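Local coordinates for protein beta sliding clamp (Pseudomonas aeruginosa, PDB 6AMS) that probably tethers DNA polymerases and other replication proteins to DNA and makes them processive, as a ring-shaped head-to-tail homodimer that encircles the duplex, at residues 278-283 with 320-325; 289-294 with 307-312. All coordinates share one frame; numbering follows the deposited sequence.

Contact 1 of 2, residues 278-283 with 320-325; sequences KYRGIR and FNVSYL
Gly281 and Ile282 pair antiparallel with Asn321 and Phe320, Ile282 and Phe320 exchanging both backbone hydrogen bonds (Ile282 N to Phe320 O 3.1 Å, Phe320 N to Ile282 O 3.2 Å). Just past Asn321, where strand 316-321 has already turned into a helix, the nearly straight bond from Val322 N to Arg280 O (2.9 Å) ties the first turn of that helix to the loop ahead of strand 281-287. Arg280 folds back over this turn. Its chain bends at chi2 and chi3 (-82° and -75°), which lays the guanidinium across Val322, with CG1 under one face, 3.7 Å from NE. At the guanidinium edge the N-H of NE reaches Ser323 OG at 3.1 Å, only slightly tilted from the plane. Ile282 points to the same face of the strand pair as Phe320, away from the face of Asn321; its CD1 meets Val322 CG2 at 4.1 Å and its CG2 lies near Leu325 CD1, while Phe268 and Ala272 of helix 261-272 also pack on Val322. Asn321 sits at the N-cap, where OD1 takes the N-H of Tyr324 at 3.3 Å, from above the carbonyl plane, and more weakly that of Ser323; its CG also lies over the Tyr324 ring. This is a strand-to-helix turn with an Asn N-cap, joining strand 316-321 to helix 322-329, which packs beside helix 261-272 through Val322, in the C-terminal domain of the DNA-clamp fold.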
loop_
_atom_site.group_PDB
_atom_site.type_symbol
_atom_site.label_atom_id
_atom_site.label_comp_id
_atom_site.label_asym_id
_atom_site.label_seq_id
_atom_site.Cartn_x
_atom_site.Cartn_y
_atom_site.Cartn_z
ATOM N N LYS A 278 5.791 11.321 19.193
ATOM C CA LYS A 278 6.689 12.245 18.498
ATOM C C LYS A 278 8.174 12.114 18.908
ATOM O O LYS A 278 9.041 12.055 18.023
ATOM C CB LYS A 278 6.229 13.707 18.657
ATOM C CG LYS A 278 7.189 14.734 18.027
ATOM C CD LYS A 278 6.685 16.166 18.207
ATOM C CE LYS A 278 7.744 17.193 17.806
ATOM N NZ LYS A 278 7.345 18.550 18.285
ATOM N N TYR A 279 8.478 12.100 20.216
ATOM C CA TYR A 279 9.868 12.056 20.699
ATOM C C TYR A 279 10.459 10.642 20.846
ATOM O O TYR A 279 11.676 10.461 20.829
ATOM C CB TYR A 279 10.018 12.872 21.995
ATOM C CG TYR A 279 9.735 14.333 21.769
ATOM C CD1 TYR A 279 10.638 15.114 21.037
ATOM C CD2 TYR A 279 8.557 14.948 22.259
ATOM C CE1 TYR A 279 10.400 16.470 20.802
ATOM C CE2 TYR A 279 8.322 16.309 22.044
ATOM C CZ TYR A 279 9.253 17.061 21.314
ATOM O OH TYR A 279 9.030 18.396 21.071
ATOM N N ARG A 280 9.596 9.643 20.931
ATOM C CA ARG A 280 10.015 8.240 20.992
ATOM C C ARG A 280 11.078 7.901 22.008
ATOM O O ARG A 280 11.964 7.118 21.740
ATOM C CB ARG A 280 10.403 7.759 19.594
ATOM C CG ARG A 280 9.316 7.977 18.553
ATOM C CD ARG A 280 8.269 6.883 18.580
ATOM N NE ARG A 280 8.775 5.663 17.975
ATOM C CZ ARG A 280 8.118 4.512 17.919
ATOM N NH1 ARG A 280 6.912 4.402 18.427
ATOM N NH2 ARG A 280 8.677 3.467 17.345
ATOM N N GLY A 281 10.969 8.511 23.177
ATOM C CA GLY A 281 11.908 8.280 24.249
ATOM C C GLY A 281 11.777 6.947 24.950
ATOM O O GLY A 281 10.708 6.508 25.319
ATOM N N ILE A 282 12.913 6.316 25.150
ATOM C CA ILE A 282 12.989 5.047 25.818
ATOM C C ILE A 282 14.065 5.206 26.885
ATOM O O ILE A 282 15.050 5.891 26.673
ATOM C CB ILE A 282 13.341 3.931 24.819
ATOM C CG1 ILE A 282 12.532 2.688 25.112
ATOM C CG2 ILE A 282 14.826 3.641 24.800
ATOM C CD1 ILE A 282 11.108 2.799 24.637
ATOM N N ARG A 283 13.857 4.607 28.043
ATOM C CA ARG A 283 14.828 4.701 29.111
ATOM C C ARG A 283 15.498 3.361 29.317
ATOM O O ARG A 283 14.852 2.333 29.391
ATOM C CB ARG A 283 14.171 5.156 30.401
ATOM C CG ARG A 283 15.153 5.377 31.532
ATOM C CD ARG A 283 14.451 5.710 32.831
ATOM N NE ARG A 283 13.873 4.526 33.449
ATOM C CZ ARG A 283 13.232 4.533 34.608
ATOM N NH1 ARG A 283 13.083 5.665 35.269
ATOM N NH2 ARG A 283 12.732 3.412 35.097
ATOM N N PHE A 320 17.376 7.080 24.847
ATOM C CA PHE A 320 17.544 7.022 23.413
ATOM C C PHE A 320 16.222 7.014 22.673
ATOM O O PHE A 320 15.231 6.520 23.169
ATOM C CB PHE A 320 18.257 5.727 23.017
ATOM C CG PHE A 320 19.720 5.695 23.335
ATOM C CD1 PHE A 320 20.612 6.491 22.647
ATOM C CD2 PHE A 320 20.208 4.836 24.291
ATOM C CE1 PHE A 320 21.956 6.447 22.931
ATOM C CE2 PHE A 320 21.549 4.785 24.579
ATOM C CZ PHE A 320 22.426 5.592 23.897
ATOM N N ASN A 321 16.224 7.623 21.498
ATOM C CA ASN A 321 15.103 7.554 20.580
ATOM C C ASN A 321 15.030 6.106 20.110
ATOM O O ASN A 321 16.010 5.573 19.613
ATOM C CB ASN A 321 15.333 8.534 19.434
ATOM C CG ASN A 321 14.276 8.470 18.357
ATOM O OD1 ASN A 321 13.828 7.392 17.949
ATOM N ND2 ASN A 321 13.911 9.629 17.856
ATOM N N VAL A 322 13.901 5.457 20.374
ATOM C CA VAL A 322 13.707 4.038 20.074
ATOM C C VAL A 322 13.704 3.682 18.596
ATOM O O VAL A 322 14.102 2.599 18.216
ATOM C CB VAL A 322 12.473 3.444 20.808
ATOM C CG1 VAL A 322 11.167 3.844 20.142
ATOM C CG2 VAL A 322 12.586 1.935 20.903
ATOM N N SER A 323 13.252 4.612 17.776
ATOM C CA SER A 323 13.223 4.413 16.330
ATOM C C SER A 323 14.644 4.281 15.825
ATOM O O SER A 323 14.919 3.439 14.972
ATOM C CB SER A 323 12.538 5.569 15.612
ATOM O OG SER A 323 11.157 5.620 15.970
ATOM N N TYR A 324 15.537 5.115 16.344
ATOM C CA TYR A 324 16.935 5.084 15.952
ATOM C C TYR A 324 17.555 3.731 16.265
ATOM O O TYR A 324 18.273 3.166 15.454
ATOM C CB TYR A 324 17.725 6.184 16.660
ATOM C CG TYR A 324 17.302 7.588 16.316
ATOM C CD1 TYR A 324 16.561 7.854 15.181
ATOM C CD2 TYR A 324 17.669 8.651 17.119
ATOM C CE1 TYR A 324 16.179 9.137 14.865
ATOM C CE2 TYR A 324 17.295 9.938 16.809
ATOM C CZ TYR A 324 16.551 10.174 15.681
ATOM O OH TYR A 324 16.186 11.460 15.381
ATOM N N LEU A 325 17.280 3.221 17.457
ATOM C CA LEU A 325 17.805 1.938 17.869
ATOM C C LEU A 325 17.266 0.845 16.955
ATOM O O LEU A 325 18.016 -0.007 16.504
ATOM C CB LEU A 325 17.507 1.665 19.340
ATOM C CG LEU A 325 18.002 2.679 20.375
ATOM C CD1 LEU A 325 17.547 2.325 21.772
ATOM C CD2 LEU A 325 19.503 2.857 20.347
#

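Contact 2 of 2, residues 289-294 with 307-312; sequences GLLKIQ and VQVEYN
Leu291 and Val307 form an antiparallel hydrogen-bonded pair, Leu291 N giving to Val307 O at 2.8 Å and Val307 N to Leu291 O at 2.9 Å, both bonds close to straight. Beyond this pair the second chain leaves the sheet register and curls round the start of strand 290-296, so that Gly289 N is bound by Tyr311 O (3.0 Å) and Gly289 CA makes a CA-H...O contact with Val309 O at 3.2 Å. Leu291 can be followed outward from the backbone. Its CB lies 3.7 Å from Val307 O and 4.0 Å from Val309 CG2; CG, anti to the backbone N (chi1 -175°), then leads the branch away from Val307 and Val309, toward the interior. CD2 turns back to lie 4.5 Å from Val309 CG1, CD1 reaches neither valine, and the side chain packs on Leu264 of helix 261-272 and Leu284 of strand 281-287. Val309 answers with CG2, which sits between its own backbone N and carbonyl carbon and from there also approaches Leu291 N and Leu290 C. Further along the strand, Ile293 CD1 just meets Val307 CG2 at 4.5 Å. On the outer side, CD1 of Leu290 approaches Val307 O and the CB and CG of Gln308 lie beside Gly289 O. Tyr311 directs its hydroxyl to Gly314 O. The polar links between the segments are thus made by backbone atoms, while the inner side chains pack apolarly against helix 261-272, whereas at the subunit interface Leu290 and the Gln308 chain pack on Arg103 of the second subunit.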
loop_
_atom_site.group_PDB
_atom_site.type_symbol
_atom_site.label_atom_id
_atom_site.label_comp_id
_atom_site.label_asym_id
_atom_site.label_seq_id
_atom_site.Cartn_x
_atom_site.Cartn_y
_atom_site.Cartn_z
ATOM N N GLY A 289 24.769 -7.907 33.819
ATOM C CA GLY A 289 23.974 -8.904 33.135
ATOM C C GLY A 289 22.504 -8.583 32.982
ATOM O O GLY A 289 21.689 -9.503 32.959
ATOM N N LEU A 290 22.165 -7.307 32.808
ATOM C CA LEU A 290 20.759 -6.923 32.747
ATOM C C LEU A 290 20.500 -5.553 32.101
ATOM O O LEU A 290 21.122 -4.551 32.473
ATOM C CB LEU A 290 20.181 -6.943 34.168
ATOM C CG LEU A 290 18.641 -6.820 34.296
ATOM C CD1 LEU A 290 17.926 -8.082 33.821
ATOM C CD2 LEU A 290 18.223 -6.473 35.721
ATOM N N LEU A 291 19.543 -5.534 31.168
ATOM C CA LEU A 291 19.031 -4.298 30.557
ATOM C C LEU A 291 17.528 -4.137 30.782
ATOM O O LEU A 291 16.715 -4.958 30.325
ATOM C CB LEU A 291 19.320 -4.293 29.058
ATOM C CG LEU A 291 18.976 -3.032 28.266
ATOM C CD1 LEU A 291 19.831 -1.855 28.697
ATOM C CD2 LEU A 291 19.160 -3.347 26.784
ATOM N N LYS A 292 17.164 -3.066 31.486
ATOM C CA LYS A 292 15.764 -2.729 31.687
ATOM C C LYS A 292 15.422 -1.629 30.711
ATOM O O LYS A 292 16.092 -0.607 30.656
ATOM C CB LYS A 292 15.512 -2.254 33.115
ATOM C CG LYS A 292 15.805 -3.279 34.189
ATOM C CD LYS A 292 15.554 -2.685 35.576
ATOM C CE LYS A 292 16.192 -3.526 36.671
ATOM N NZ LYS A 292 16.410 -2.675 37.867
ATOM N N ILE A 293 14.365 -1.851 29.952
ATOM C CA ILE A 293 13.883 -0.894 28.990
ATOM C C ILE A 293 12.527 -0.402 29.459
ATOM O O ILE A 293 11.647 -1.188 29.770
ATOM C CB ILE A 293 13.743 -1.542 27.618
ATOM C CG1 ILE A 293 15.039 -2.261 27.260
ATOM C CG2 ILE A 293 13.381 -0.501 26.580
ATOM C CD1 ILE A 293 14.916 -3.179 26.076
ATOM N N GLN A 294 12.369 0.908 29.535
ATOM C CA GLN A 294 11.117 1.464 29.973
ATOM C C GLN A 294 10.648 2.532 29.025
ATOM O O GLN A 294 11.445 3.205 28.416
ATOM C CB GLN A 294 11.234 2.018 31.381
ATOM C CG GLN A 294 9.913 2.000 32.123
ATOM C CD GLN A 294 10.034 2.475 33.548
ATOM O OE1 GLN A 294 9.966 3.666 33.818
ATOM N NE2 GLN A 294 10.196 1.541 34.470
ATOM N N VAL A 307 15.744 -7.571 29.589
ATOM C CA VAL A 307 16.455 -8.485 28.713
ATOM C C VAL A 307 17.839 -8.747 29.307
ATOM O O VAL A 307 18.503 -7.844 29.867
ATOM C CB VAL A 307 16.582 -7.945 27.273
ATOM C CG1 VAL A 307 17.299 -8.959 26.380
ATOM C CG2 VAL A 307 15.213 -7.578 26.693
ATOM N N GLN A 308 18.272 -10.002 29.283
ATOM C CA GLN A 308 19.589 -10.332 29.796
ATOM C C GLN A 308 20.617 -10.072 28.706
ATOM O O GLN A 308 20.481 -10.541 27.583
ATOM C CB GLN A 308 19.644 -11.779 30.282
ATOM C CG GLN A 308 18.978 -11.995 31.629
ATOM C CD GLN A 308 18.820 -13.458 31.973
ATOM O OE1 GLN A 308 18.439 -14.263 31.133
ATOM N NE2 GLN A 308 19.104 -13.806 33.216
ATOM N N VAL A 309 21.637 -9.299 29.042
ATOM C CA VAL A 309 22.678 -8.962 28.088
ATOM C C VAL A 309 24.026 -9.202 28.728
ATOM O O VAL A 309 24.144 -9.175 29.941
ATOM C CB VAL A 309 22.592 -7.491 27.665
ATOM C CG1 VAL A 309 21.340 -7.249 26.840
ATOM C CG2 VAL A 309 22.624 -6.590 28.887
ATOM N N GLU A 310 25.046 -9.464 27.928
ATOM C CA GLU A 310 26.345 -9.692 28.518
ATOM C C GLU A 310 26.918 -8.325 28.792
ATOM O O GLU A 310 27.186 -7.567 27.870
ATOM C CB GLU A 310 27.238 -10.453 27.553
ATOM C CG GLU A 310 26.815 -11.891 27.328
ATOM C CD GLU A 310 27.358 -12.444 26.035
ATOM O OE1 GLU A 310 28.105 -11.716 25.360
ATOM O OE2 GLU A 310 27.034 -13.591 25.687
ATOM N N TYR A 311 27.116 -8.025 30.070
ATOM C CA TYR A 311 27.643 -6.739 30.492
ATOM C C TYR A 311 28.152 -6.790 31.926
ATOM O O TYR A 311 27.494 -7.332 32.812
ATOM C CB TYR A 311 26.580 -5.631 30.365
ATOM C CG TYR A 311 27.026 -4.337 30.995
ATOM C CD1 TYR A 311 28.103 -3.645 30.477
ATOM C CD2 TYR A 311 26.455 -3.873 32.168
ATOM C CE1 TYR A 311 28.557 -2.491 31.065
ATOM C CE2 TYR A 311 26.902 -2.714 32.763
ATOM C CZ TYR A 311 27.956 -2.030 32.203
ATOM O OH TYR A 311 28.418 -0.877 32.774
ATOM N N ASN A 312 29.344 -6.251 32.144
ATOM C CA ASN A 312 29.922 -6.172 33.495
ATOM C C ASN A 312 30.510 -4.786 33.758
ATOM O O ASN A 312 31.430 -4.353 33.065
ATOM C CB ASN A 312 31.015 -7.241 33.652
ATOM C CG ASN A 312 31.000 -7.882 35.030
ATOM O OD1 ASN A 312 30.045 -8.601 35.396
ATOM N ND2 ASN A 312 32.048 -7.626 35.810
#

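How the contacts relate
Contacts 1 and 2 lie at the two outer strand pairs of the four-stranded antiparallel sheet that this chain forms in its C-terminal domain, their centres about 17 Å apart. They are joined by the two middle strands, 281-287 and 290-296: Arg283 N probably bonds to Gln294 O, and Ile282 CG1 packs on Ile293 CG2. Both send apolar side chains against helix 261-272. Contact 1 is partly buried and adds side-chain polarity, an arginine-serine bond and an asparagine cap, where strand 316-321 passes into a helix. Contact 2 is more buried and relies on backbone bonds and aliphatic packing where strand 302-307 gives way to a loop; it alone of the two touches the second subunit.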